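Local coordinates for valine-pyruvate aminotransferase (Salmonella typhimurium, PDB 3G7Q), which catalyses pyridoxal 5'-phosphate-dependent amino-group transfer from L-valine to pyruvate, forming L-alanine and 3-methyl-2-oxobutanoate, at residues L355-L360 / Q386-N391; V365-G370 / K404-E409; Q52-D57 / P287-E292. All blocks are in the same frame, centred on the assembly; numbering follows the deposited sequence. Where two conformers were deposited one is given.

Interaction 1: L355-L360 / Q386-N391; sequences LLYQRL and QCMRMN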
loop_
_atom_site.group_PDB
_atom_site.type_symbol
_atom_site.label_atom_id
_atom_site.label_comp_id
_atom_site.label_asym_id
_atom_site.label_seq_id
_atom_site.Cartn_x
_atom_site.Cartn_y
_atom_site.Cartn_z
ATOM N N LEU A 355 -5.058 28.230 -18.627
ATOM C CA LEU A 355 -6.279 28.941 -19.030
ATOM C C LEU A 355 -7.113 28.089 -19.991
ATOM O O LEU A 355 -8.326 27.980 -19.839
ATOM C CB LEU A 355 -5.970 30.308 -19.628
ATOM C CG LEU A 355 -7.195 31.131 -20.050
ATOM C CD1 LEU A 355 -8.257 31.298 -18.911
ATOM C CD2 LEU A 355 -6.730 32.500 -20.550
ATOM N N LEU A 356 -6.458 27.502 -20.973
ATOM C CA LEU A 356 -7.144 26.588 -21.895
ATOM C C LEU A 356 -7.883 25.488 -21.118
ATOM O O LEU A 356 -9.039 25.191 -21.400
ATOM C CB LEU A 356 -6.162 25.963 -22.856
ATOM C CG LEU A 356 -6.812 25.227 -24.044
ATOM C CD1 LEU A 356 -7.671 26.160 -24.945
ATOM C CD2 LEU A 356 -5.723 24.495 -24.866
ATOM N N TYR A 357 -7.230 24.923 -20.107
ATOM C CA TYR A 357 -7.854 23.906 -19.260
ATOM C C TYR A 357 -9.186 24.376 -18.664
ATOM O O TYR A 357 -10.149 23.617 -18.616
ATOM C CB TYR A 357 -6.900 23.527 -18.109
ATOM C CG TYR A 357 -7.555 22.682 -17.024
ATOM C CD1 TYR A 357 -8.203 23.260 -15.937
ATOM C CD2 TYR A 357 -7.491 21.302 -17.077
ATOM C CE1 TYR A 357 -8.791 22.468 -14.952
ATOM C CE2 TYR A 357 -8.099 20.511 -16.104
ATOM C CZ TYR A 357 -8.724 21.100 -15.047
ATOM O OH TYR A 357 -9.297 20.290 -14.094
ATOM N N GLN A 358 -9.229 25.606 -18.167
ATOM C CA GLN A 358 -10.468 26.149 -17.582
ATOM C C GLN A 358 -11.561 26.252 -18.646
ATOM O O GLN A 358 -12.733 25.969 -18.392
ATOM C CB GLN A 358 -10.229 27.516 -16.937
ATOM C CG GLN A 358 -9.289 27.461 -15.722
ATOM C CD GLN A 358 -9.850 26.626 -14.585
ATOM O OE1 GLN A 358 -11.067 26.608 -14.365
ATOM N NE2 GLN A 358 -8.974 25.942 -13.848
ATOM N N ARG A 359 -11.174 26.687 -19.835
ATOM C CA ARG A 359 -12.132 26.839 -20.939
ATOM C C ARG A 359 -12.697 25.506 -21.411
ATOM O O ARG A 359 -13.889 25.412 -21.746
ATOM C CB ARG A 359 -11.485 27.595 -22.090
ATOM C CG ARG A 359 -11.254 29.034 -21.701
ATOM C CD ARG A 359 -10.659 29.813 -22.807
ATOM N NE ARG A 359 -10.418 31.204 -22.410
ATOM C CZ ARG A 359 -9.901 32.102 -23.229
ATOM N NH1 ARG A 359 -9.606 31.757 -24.471
ATOM N NH2 ARG A 359 -9.702 33.342 -22.807
ATOM N N LEU A 360 -11.831 24.505 -21.477
ATOM C CA LEU A 360 -12.231 23.132 -21.829
ATOM C C LEU A 360 -13.145 22.555 -20.736
ATOM O O LEU A 360 -14.192 21.989 -21.016
ATOM C CB LEU A 360 -11.006 22.280 -21.983
ATOM C CG LEU A 360 -10.087 22.576 -23.173
ATOM C CD1 LEU A 360 -8.781 21.754 -23.120
ATOM C CD2 LEU A 360 -10.825 22.280 -24.452
ATOM N N GLN A 386 2.487 25.461 -22.750
ATOM C CA GLN A 386 1.910 25.299 -24.072
ATOM C C GLN A 386 1.547 23.842 -24.361
ATOM O O GLN A 386 1.148 23.538 -25.471
ATOM C CB GLN A 386 2.904 25.788 -25.127
ATOM C CG GLN A 386 3.236 27.248 -24.979
ATOM C CD GLN A 386 4.317 27.754 -25.919
ATOM O OE1 GLN A 386 4.798 27.061 -26.832
ATOM N NE2 GLN A 386 4.711 28.994 -25.689
ATOM N N CYS A 387 1.656 22.963 -23.357
ATOM C CA CYS A 387 1.403 21.536 -23.549
ATOM C C CYS A 387 0.279 21.023 -22.675
ATOM O O CYS A 387 -0.035 21.613 -21.632
ATOM C CB CYS A 387 2.658 20.716 -23.241
ATOM S SG CYS A 387 4.138 21.069 -24.213
HETATM N N MSE A 388 -0.320 19.920 -23.107
HETATM C CA MSE A 388 -1.320 19.207 -22.336
HETATM C C MSE A 388 -1.186 17.724 -22.569
HETATM O O MSE A 388 -0.755 17.289 -23.632
HETATM C CB MSE A 388 -2.743 19.611 -22.722
HETATM C CG MSE A 388 -3.042 21.086 -22.486
HETATM SE SE MSE A 388 -4.968 21.446 -22.428
HETATM C CE MSE A 388 -4.894 20.804 -20.684
ATOM N N ARG A 389 -1.572 16.935 -21.572
ATOM C CA ARG A 389 -1.605 15.489 -21.736
ATOM C C ARG A 389 -3.049 15.005 -21.877
ATOM O O ARG A 389 -3.934 15.436 -21.124
ATOM C CB ARG A 389 -1.022 14.794 -20.516
ATOM C CG ARG A 389 -0.811 13.292 -20.697
ATOM C CD ARG A 389 -0.533 12.585 -19.343
ATOM N NE ARG A 389 -1.749 12.367 -18.547
ATOM C CZ ARG A 389 -1.761 11.872 -17.303
ATOM N NH1 ARG A 389 -0.628 11.537 -16.695
ATOM N NH2 ARG A 389 -2.911 11.720 -16.654
HETATM N N MSE A 390 -3.271 14.086 -22.802
HETATM C CA MSE A 390 -4.543 13.383 -22.926
HETATM C C MSE A 390 -4.296 11.876 -22.950
HETATM O O MSE A 390 -3.192 11.415 -23.283
HETATM C CB MSE A 390 -5.304 13.796 -24.183
HETATM C CG MSE A 390 -4.587 13.552 -25.474
HETATM SE SE MSE A 390 -5.891 13.773 -26.974
HETATM C CE MSE A 390 -6.770 12.093 -26.882
ATOM N N ASN A 391 -5.343 11.120 -22.622
ATOM C CA ASN A 391 -5.341 9.652 -22.637
ATOM C C ASN A 391 -6.075 9.252 -23.910
ATOM O O ASN A 391 -7.190 9.730 -24.130
ATOM C CB ASN A 391 -6.031 9.132 -21.377
ATOM C CG ASN A 391 -6.011 7.625 -21.269
ATOM O OD1 ASN A 391 -6.243 6.924 -22.253
ATOM N ND2 ASN A 391 -5.775 7.114 -20.040
#
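The Tyr357 ring meets Met388 at its edge. The selenomethionine methyl CE lies near the ring plane on the CD2 side, and its closest approach is to Tyr357 CB, at 4.3 Å. On the CD1 side the amide carbon of Gln358 also lies in the ring plane. The phenol OH is hydrogen-bonded to Asp23.

Met388 is the single residue of strand 387-391 that touches helix 355-360. Its selenium touches two leucine methyls, one helical turn apart, both on the side facing the helix. Leu360 CD1 is 3.9 Å from Met388 SE, and these two side chains meet tip to tip. Leu356 CD2 is 4.0 Å from the same selenium but comes in aslant. The Met388 chain bends at its last torsion (chi3 79°), which turns CE toward the tyrosine while SE stays with the leucines. All four residues are buried, and no polar bond spans the contact.

Helix 353-362 thus packs on one side of the mixed sheet. Strand 387-391 runs antiparallel between strands 341-345 and 368-369. The segment axes are 10.4 Å apart, at 44°. Leu356 also touches Ile410 of helix 396-416, and Pro369 of strand 368-369 packs on Tyr357.

Interaction 2: V365-G370 / K404-E409; sequences VLMVPG and KILAEE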
loop_
_atom_site.group_PDB
_atom_site.type_symbol
_atom_site.label_atom_id
_atom_site.label_comp_id
_atom_site.label_asym_id
_atom_site.label_seq_id
_atom_site.Cartn_x
_atom_site.Cartn_y
_atom_site.Cartn_z
ATOM N N VAL A 365 -14.807 19.074 -20.999
ATOM C CA VAL A 365 -13.638 18.340 -21.475
ATOM C C VAL A 365 -12.489 18.526 -20.485
ATOM O O VAL A 365 -12.138 19.656 -20.123
ATOM C CB VAL A 365 -13.197 18.827 -22.880
ATOM C CG1 VAL A 365 -11.943 18.106 -23.350
ATOM C CG2 VAL A 365 -14.322 18.657 -23.902
ATOM N N LEU A 366 -11.941 17.412 -20.009
ATOM C CA LEU A 366 -10.826 17.432 -19.101
ATOM C C LEU A 366 -9.568 16.795 -19.702
ATOM O O LEU A 366 -9.610 15.651 -20.158
ATOM C CB LEU A 366 -11.201 16.705 -17.820
ATOM C CG LEU A 366 -12.266 17.374 -16.948
ATOM C CD1 LEU A 366 -12.543 16.422 -15.818
ATOM C CD2 LEU A 366 -11.839 18.777 -16.433
HETATM N N MSE A 367 -8.463 17.566 -19.681
HETATM C CA MSE A 367 -7.118 17.139 -20.080
HETATM C C MSE A 367 -6.188 17.694 -18.998
HETATM O O MSE A 367 -6.628 18.497 -18.172
HETATM C CB MSE A 367 -6.745 17.677 -21.466
HETATM C CG MSE A 367 -7.665 17.171 -22.515
HETATM SE SE MSE A 367 -7.083 17.871 -24.271
HETATM C CE MSE A 367 -8.229 16.793 -25.434
ATOM N N VAL A 368 -4.931 17.252 -18.968
ATOM C CA VAL A 368 -4.004 17.708 -17.917
ATOM C C VAL A 368 -3.076 18.809 -18.406
ATOM O O VAL A 368 -2.400 18.653 -19.409
ATOM C CB VAL A 368 -3.140 16.562 -17.335
ATOM C CG1 VAL A 368 -2.432 17.051 -16.070
ATOM C CG2 VAL A 368 -4.006 15.323 -17.035
ATOM N N PRO A 369 -3.065 19.955 -17.724
ATOM C CA PRO A 369 -2.094 20.965 -18.122
ATOM C C PRO A 369 -0.664 20.453 -17.981
ATOM O O PRO A 369 -0.316 19.814 -16.988
ATOM C CB PRO A 369 -2.359 22.118 -17.132
ATOM C CG PRO A 369 -3.707 21.890 -16.668
ATOM C CD PRO A 369 -3.934 20.427 -16.636
ATOM N N GLY A 370 0.157 20.736 -18.981
ATOM C CA GLY A 370 1.523 20.228 -19.029
ATOM C C GLY A 370 2.497 20.725 -17.985
ATOM O O GLY A 370 3.438 20.025 -17.626
ATOM N N LYS A 404 -12.968 18.002 -31.033
ATOM C CA LYS A 404 -13.719 19.053 -31.694
ATOM C C LYS A 404 -13.775 20.306 -30.809
ATOM O O LYS A 404 -13.554 21.436 -31.287
ATOM C CB LYS A 404 -15.126 18.564 -32.029
ATOM C CG LYS A 404 -16.015 19.616 -32.714
ATOM C CD LYS A 404 -17.358 19.029 -33.097
ATOM C CE LYS A 404 -18.245 20.074 -33.759
ATOM N NZ LYS A 404 -19.513 19.442 -34.198
ATOM N N ILE A 405 -14.069 20.105 -29.525
ATOM C CA ILE A 405 -14.148 21.213 -28.560
ATOM C C ILE A 405 -12.747 21.829 -28.389
ATOM O O ILE A 405 -12.590 23.060 -28.412
ATOM C CB ILE A 405 -14.742 20.733 -27.225
ATOM C CG1 ILE A 405 -16.260 20.475 -27.401
ATOM C CG2 ILE A 405 -14.487 21.731 -26.091
ATOM C CD1 ILE A 405 -16.901 19.772 -26.220
ATOM N N LEU A 406 -11.746 20.979 -28.241
ATOM C CA LEU A 406 -10.361 21.452 -28.154
ATOM C C LEU A 406 -10.010 22.358 -29.329
ATOM O O LEU A 406 -9.492 23.453 -29.144
ATOM C CB LEU A 406 -9.371 20.275 -28.085
ATOM C CG LEU A 406 -7.859 20.606 -28.126
ATOM C CD1 LEU A 406 -7.408 21.451 -26.940
ATOM C CD2 LEU A 406 -6.979 19.316 -28.246
ATOM N N ALA A 407 -10.267 21.900 -30.551
ATOM C CA ALA A 407 -9.959 22.692 -31.732
ATOM C C ALA A 407 -10.712 24.007 -31.726
ATOM O O ALA A 407 -10.179 25.032 -32.152
ATOM C CB ALA A 407 -10.239 21.877 -33.015
ATOM N N GLU A 408 -11.966 24.000 -31.283
ATOM C CA GLU A 408 -12.713 25.258 -31.193
ATOM C C GLU A 408 -12.072 26.251 -30.216
ATOM O O GLU A 408 -12.014 27.437 -30.498
ATOM C CB GLU A 408 -14.160 25.001 -30.783
ATOM C CG GLU A 408 -14.997 24.360 -31.884
ATOM C CD GLU A 408 -16.364 23.917 -31.413
ATOM O OE1 GLU A 408 -16.708 24.181 -30.262
ATOM O OE2 GLU A 408 -17.101 23.309 -32.203
ATOM N N GLU A 409 -11.578 25.746 -29.090
ATOM C CA GLU A 409 -10.945 26.589 -28.059
ATOM C C GLU A 409 -9.562 27.076 -28.490
ATOM O O GLU A 409 -9.194 28.199 -28.173
ATOM C CB GLU A 409 -10.921 25.856 -26.713
ATOM C CG GLU A 409 -12.324 25.644 -26.146
ATOM C CD GLU A 409 -13.137 26.914 -26.069
ATOM O OE1 GLU A 409 -12.612 27.971 -25.614
ATOM O OE2 GLU A 409 -14.318 26.875 -26.482
#
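Val365 and Ile405 form the tight part of this contact. The Val365 methyl CG2 enters the notch between the two branches of Ile405. It lies 3.6 Å from Ile405 CD1 and 3.8 Å from Ile405 CG2. Ile405 CB closes the floor of the notch, 3.9 Å from Val365 CG2. With CG1 anti to the carbonyl carbon (chi1 -73°), CG2 anti to the backbone N and the chain extended to CD1 (chi2 170°), both isoleucine methyls face the valine. The two side chains run past each other in opposite directions, so the fit is alongside rather than end on.

The second part is looser. Met367 reaches out with a straight chain beyond CG (chi3 170°) and touches Leu406 with its methyl alone. Met367 CE is 4.0 Å from Leu406 CD2, and the side chains cross at about a right angle. This part is buried: Leu406 also packs on Phe346, and Met367 on Leu36, Met388 and Met390.

The tight part lies nearer the solvent, since Ile405 is partly exposed. Beside it Lys404 is exposed on the same helix. Arg363 packs on Ile405, and its NH1 makes salt bridges to Glu408 and Glu409, which ties the chain just before Val365 to the helix. No hydrogen bond joins the two segments, so the direct contact is apolar throughout.

The contact packs helix 396-416 against strand 365-366 and the residue that follows it, Met367. Strand 365-366 pairs in parallel with strand 34-35 through backbone bonds from Leu366 to Ile34 and Leu36. After Met367 the chain moves on to strand 368-369, which ends the six-stranded mixed sheet next to strand 387-391. Helix 353-362 lies close by, with Leu356 touching Glu409.

Interaction 3: Q52-D57 / P287-E292; sequences QTLLTD and PAMMCE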
loop_
_atom_site.group_PDB
_atom_site.type_symbol
_atom_site.label_atom_id
_atom_site.label_comp_id
_atom_site.label_asym_id
_atom_site.label_seq_id
_atom_site.Cartn_x
_atom_site.Cartn_y
_atom_site.Cartn_z
ATOM N N GLN A 52 -11.516 -13.193 -17.132
ATOM C CA GLN A 52 -12.710 -13.866 -16.631
ATOM C C GLN A 52 -12.503 -15.380 -16.578
ATOM O O GLN A 52 -12.876 -16.049 -15.590
ATOM C CB GLN A 52 -13.939 -13.499 -17.464
ATOM C CG GLN A 52 -15.210 -14.208 -17.049
ATOM C CD GLN A 52 -15.640 -13.909 -15.610
ATOM O OE1 GLN A 52 -15.439 -12.801 -15.106
ATOM N NE2 GLN A 52 -16.290 -14.862 -14.993
ATOM N N THR A 53 -11.896 -15.938 -17.619
ATOM C CA THR A 53 -11.639 -17.370 -17.646
ATOM C C THR A 53 -10.580 -17.749 -16.611
ATOM O O THR A 53 -10.704 -18.754 -15.929
ATOM C CB THR A 53 -11.191 -17.817 -19.059
ATOM O OG1 THR A 53 -12.219 -17.464 -19.984
ATOM C CG2 THR A 53 -10.934 -19.328 -19.115
ATOM N N LEU A 54 -9.530 -16.945 -16.509
ATOM C CA LEU A 54 -8.484 -17.219 -15.545
ATOM C C LEU A 54 -9.047 -17.206 -14.115
ATOM O O LEU A 54 -8.759 -18.093 -13.307
ATOM C CB LEU A 54 -7.390 -16.184 -15.662
ATOM C CG LEU A 54 -6.191 -16.356 -14.744
ATOM C CD1 LEU A 54 -5.462 -17.704 -15.025
ATOM C CD2 LEU A 54 -5.259 -15.163 -14.890
ATOM N N LEU A 55 -9.833 -16.188 -13.812
ATOM C CA LEU A 55 -10.425 -16.083 -12.469
ATOM C C LEU A 55 -11.349 -17.253 -12.193
ATOM O O LEU A 55 -11.373 -17.797 -11.082
ATOM C CB LEU A 55 -11.155 -14.751 -12.338
ATOM C CG LEU A 55 -10.225 -13.533 -12.219
ATOM C CD1 LEU A 55 -11.011 -12.242 -12.435
ATOM C CD2 LEU A 55 -9.478 -13.514 -10.841
ATOM N N THR A 56 -12.118 -17.657 -13.202
ATOM C CA THR A 56 -13.003 -18.803 -13.050
ATOM C C THR A 56 -12.193 -20.041 -12.696
ATOM O O THR A 56 -12.547 -20.778 -11.755
ATOM C CB THR A 56 -13.868 -19.019 -14.312
ATOM O OG1 THR A 56 -14.741 -17.885 -14.478
ATOM C CG2 THR A 56 -14.684 -20.313 -14.207
ATOM N N ASP A 57 -11.090 -20.273 -13.400
ATOM C CA ASP A 57 -10.242 -21.439 -13.111
ATOM C C ASP A 57 -9.621 -21.375 -11.722
ATOM O O ASP A 57 -9.566 -22.375 -11.009
ATOM C CB ASP A 57 -9.092 -21.548 -14.111
ATOM C CG ASP A 57 -9.557 -21.846 -15.531
ATOM O OD1 ASP A 57 -10.700 -22.297 -15.737
ATOM O OD2 ASP A 57 -8.755 -21.620 -16.443
ATOM N N PRO A 287 -0.280 -10.951 -7.309
ATOM C CA PRO A 287 0.775 -11.948 -7.385
ATOM C C PRO A 287 0.307 -13.337 -7.817
ATOM O O PRO A 287 1.011 -13.986 -8.607
ATOM C CB PRO A 287 1.337 -11.983 -5.962
ATOM C CG PRO A 287 1.010 -10.643 -5.395
ATOM C CD PRO A 287 -0.260 -10.214 -6.034
ATOM N N ALA A 288 -0.862 -13.786 -7.344
ATOM C CA ALA A 288 -1.356 -15.116 -7.701
ATOM C C ALA A 288 -1.691 -15.180 -9.187
ATOM O O ALA A 288 -1.350 -16.159 -9.875
ATOM C CB ALA A 288 -2.580 -15.519 -6.829
HETATM N N MSE A 289 -2.337 -14.140 -9.693
HETATM C CA MSE A 289 -2.667 -14.083 -11.114
HETATM C C MSE A 289 -1.410 -14.059 -11.967
HETATM O O MSE A 289 -1.354 -14.723 -12.998
HETATM C CB MSE A 289 -3.543 -12.868 -11.425
HETATM C CG MSE A 289 -4.934 -13.027 -10.821
HETATM SE SE MSE A 289 -5.960 -11.441 -11.104
HETATM C CE MSE A 289 -6.536 -11.702 -12.988
HETATM N N MSE A 290 -0.409 -13.291 -11.550
HETATM C CA MSE A 290 0.863 -13.254 -12.278
HETATM C C MSE A 290 1.540 -14.615 -12.286
HETATM O O MSE A 290 2.041 -15.050 -13.321
HETATM C CB MSE A 290 1.830 -12.261 -11.657
HETATM C CG MSE A 290 1.510 -10.829 -11.929
HETATM SE SE MSE A 290 3.078 -9.735 -11.528
HETATM C CE MSE A 290 4.086 -10.447 -12.465
ATOM N N CYS A 291 1.570 -15.281 -11.136
ATOM C CA CYS A 291 2.174 -16.610 -11.074
ATOM C C CYS A 291 1.522 -17.544 -12.091
ATOM O O CYS A 291 2.198 -18.285 -12.811
ATOM C CB CYS A 291 2.039 -17.250 -9.698
ATOM S SG CYS A 291 3.185 -16.708 -8.459
ATOM N N GLU A 292 0.195 -17.492 -12.141
ATOM C CA GLU A 292 -0.570 -18.334 -13.036
ATOM C C GLU A 292 -0.305 -17.981 -14.492
ATOM O O GLU A 292 -0.118 -18.881 -15.316
ATOM C CB GLU A 292 -2.058 -18.213 -12.702
ATOM C CG GLU A 292 -2.936 -19.301 -13.217
ATOM C CD GLU A 292 -2.545 -20.701 -12.715
ATOM O OE1 GLU A 292 -2.015 -20.881 -11.592
ATOM O OE2 GLU A 292 -2.740 -21.619 -13.512
#
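Leu54 points from helix 52-57 toward helix 287-292 and meets two residues there, one turn apart. Its two methyls divide the work. CD1 lies 3.5 Å from Glu292 CG, a close approach to the aliphatic part of the glutamate. CD2 lies 4.2 Å from Met289 CE. The leucine crosses both of these side chains at a slant. Its CG is anti to the backbone N (chi1 -178°), which carries the branch point out toward the other helix.

Met289 leaves its helix to one side, but its end swings back toward helix 52-57. The bend at the last torsion (chi3 80°) brings the selenomethionine methyl to both leucines. Leu55 CD2 is 4.1 Å from Met289 CE and equally far from Met289 SE. Leu55 also starts off to one side and reaches the contact with its end. The methyl CE therefore packs against CD2 of both Leu54 and Leu55.

Glu292 contributes its CH2 groups here, while its carboxylate is held by others. Arg296 and Lys63 make salt bridges to it, and Gln75 a hydrogen bond. Arg296 also bridges to Asp57, which may offset the like charges of Asp57 and Glu292. Within helix 52-57, Thr56 OG1 gives a hydrogen bond to Gln52 O at 2.8 Å, from the face of the carbonyl plane opposite Thr56 N.

The two segment axes cross at 102°, nearly perpendicular, and are 11.3 Å apart. Leu68 of the second subunit packs on both Leu55 and Met289, and Gln52 NE2 is hydrogen-bonded to Val59 O of that subunit. This is an apolar helix-helix crossing at the subunit interface, in keeping with the dimers formed by class I aminotransferases.

Interactions 1 and 2 are one continuous region, with centres 5 Å apart. Their segments alternate along the chain, and strands 387-391 and 368-369 are neighbours in one sheet. Two probable hydrogen bonds join them: Arg389 N to Val368 O at 2.9 Å, and Cys387 O to Gly370 N at 2.8 Å. Met388 and Met367 touch, so the apolar cores merge. Interaction 3 stands apart. Its centre is 39 Å from each of the others, and its nearest atoms are about 20 Å from interaction 1 and about 27 Å from interaction 2. It alone of the three is touched by the second subunit. A 1,2-ethanediol, probably from the crystallisation liquor, lies about 3 Å from the Tyr357 side chain.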